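Local structure of first ORF in transposon ISC1904 (Sulfolobus solfataricus, 3ILX) at residues I6-V11 / V67-P72. The protein probably binds DNA and exchanges strands as an IS607-type serine recombinase, of which this chain is the resolvase-like catalytic domain. Numbering follows the deposited sequence.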
# COMPACT_ATOMS: atom_id res chain seq x y z
N ILE A 6 -2.81 4.57 21.71
CA ILE A 6 -4.01 4.24 20.95
C ILE A 6 -4.05 2.78 20.52
O ILE A 6 -3.07 2.25 19.93
CB ILE A 6 -4.07 5.10 19.67
CG1 ILE A 6 -4.01 6.61 20.01
CG2 ILE A 6 -5.34 4.80 18.87
CD1 ILE A 6 -4.09 7.52 18.73
N LEU A 7 -5.18 2.13 20.79
CA LEU A 7 -5.44 0.79 20.28
C LEU A 7 -6.20 0.89 18.96
O LEU A 7 -7.18 1.63 18.85
CB LEU A 7 -6.23 -0.03 21.29
CG LEU A 7 -5.71 0.03 22.72
CD1 LEU A 7 -6.58 -0.79 23.63
CD2 LEU A 7 -4.27 -0.44 22.80
N TYR A 8 -5.73 0.17 17.95
CA TYR A 8 -6.43 0.19 16.68
C TYR A 8 -6.93 -1.21 16.36
O TYR A 8 -6.17 -2.16 16.33
CB TYR A 8 -5.55 0.72 15.55
CG TYR A 8 -6.35 0.74 14.27
CD1 TYR A 8 -7.18 1.81 13.97
CD2 TYR A 8 -6.36 -0.36 13.39
CE1 TYR A 8 -7.95 1.83 12.84
CE2 TYR A 8 -7.14 -0.34 12.22
CZ TYR A 8 -7.93 0.75 11.96
OH TYR A 8 -8.71 0.78 10.79
N ALA A 9 -8.23 -1.34 16.12
CA ALA A 9 -8.78 -2.65 15.82
C ALA A 9 -9.63 -2.58 14.56
O ALA A 9 -10.28 -1.58 14.32
CB ALA A 9 -9.62 -3.17 16.98
N ARG A 10 -9.65 -3.65 13.78
CA ARG A 10 -10.36 -3.67 12.50
C ARG A 10 -10.80 -5.09 12.15
O ARG A 10 -10.05 -6.04 12.32
CB ARG A 10 -9.43 -3.13 11.37
CG ARG A 10 -10.16 -2.84 10.00
CD ARG A 10 -9.22 -2.83 8.77
NE ARG A 10 -8.25 -3.96 8.74
CZ ARG A 10 -8.50 -5.13 8.17
NH1 ARG A 10 -9.70 -5.38 7.60
NH2 ARG A 10 -7.58 -6.09 8.22
N VAL A 11 -12.02 -5.21 11.64
CA VAL A 11 -12.48 -6.42 10.97
C VAL A 11 -13.08 -6.03 9.61
O VAL A 11 -13.62 -4.92 9.44
CB VAL A 11 -13.52 -7.23 11.83
CG1 VAL A 11 -12.90 -7.71 13.16
CG2 VAL A 11 -14.78 -6.42 12.09
N VAL A 67 0.85 3.21 18.85
CA VAL A 67 -0.36 2.55 18.34
C VAL A 67 -0.16 1.05 18.54
O VAL A 67 0.85 0.51 18.10
CB VAL A 67 -0.54 2.73 16.82
CG1 VAL A 67 -1.87 2.08 16.36
CG2 VAL A 67 -0.43 4.21 16.42
N ILE A 68 -1.13 0.40 19.19
CA ILE A 68 -1.10 -1.05 19.39
C ILE A 68 -2.20 -1.71 18.55
O ILE A 68 -3.34 -1.26 18.50
CB ILE A 68 -1.19 -1.44 20.87
CG1 ILE A 68 -0.05 -0.77 21.69
CG2 ILE A 68 -1.13 -2.98 21.04
CD1 ILE A 68 -0.44 0.45 22.39
N THR A 69 -1.80 -2.75 17.81
CA THR A 69 -2.73 -3.46 16.95
C THR A 69 -2.41 -4.94 17.09
O THR A 69 -1.30 -5.30 17.58
CB THR A 69 -2.74 -2.83 15.50
OG1 THR A 69 -3.89 -3.27 14.77
CG2 THR A 69 -1.47 -3.14 14.74
N ALA A 70 -3.37 -5.81 16.76
CA ALA A 70 -3.19 -7.26 16.95
C ALA A 70 -2.08 -7.88 16.07
O ALA A 70 -1.30 -8.74 16.52
CB ALA A 70 -4.52 -7.99 16.75
N TYR A 71 -2.04 -7.45 14.81
CA TYR A 71 -1.00 -7.82 13.86
C TYR A 71 -0.97 -6.80 12.71
O TYR A 71 -1.91 -5.96 12.58
CB TYR A 71 -1.14 -9.28 13.38
CG TYR A 71 -2.58 -9.73 13.16
CD1 TYR A 71 -3.19 -9.53 11.92
CD2 TYR A 71 -3.32 -10.34 14.19
CE1 TYR A 71 -4.50 -9.94 11.69
CE2 TYR A 71 -4.65 -10.73 13.97
CZ TYR A 71 -5.23 -10.51 12.71
OH TYR A 71 -6.54 -10.88 12.42
N PRO A 72 0.10 -6.83 11.87
CA PRO A 72 0.30 -5.72 10.93
C PRO A 72 -0.88 -5.47 9.96
O PRO A 72 -1.24 -4.29 9.72
CB PRO A 72 1.60 -6.11 10.19
CG PRO A 72 2.37 -7.00 11.25
CD PRO A 72 1.23 -7.79 11.88
O HOH W 1 -6.02 -5.00 16.34
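I68 makes two backbone hydrogen bonds with strand 6-11: its N donates to I6 O, and its O accepts from Y8 N at 2.8 Å with an almost straight N-H...O angle of 172°. V67 CA and L7 CA add CA-H...O contacts to those two carbonyls, I6 O and I68 O. One residue further on, the main-chain pairing gives way to a side chain. The hydroxyl of T69, set anti to its own backbone N (chi1 -164°), donates to Y8 O, OG1 lying 3.0 Å from that oxygen and 35° above the carbonyl plane. A water also donates to Y8 O and accepts from A70 N (2.8 Å from water to A70 N), so two donors grip the carbonyl and the water spans the gap where the chain leaves strand 67-69 at A70 and turns away from strand 6-11.

Apolar packing flanks the bonds on both faces. L7 and I68 run side by side, L7 CD2 resting 3.8 Å from I68 CB and 4.0 Å from I68 CD1. On the other face V67 CG1 meets Y8 CB at 4.0 Å, and L55 of helix 50-60 packs on both residues. The Y8 ring leads away from segment 67-72, its OH hydrogen-bonded to D40 and R49. These are neighbouring inner strands of the parallel sheet in the resolvase-type catalytic domain; strand 6-11 runs into S12, probably the family's nucleophilic serine.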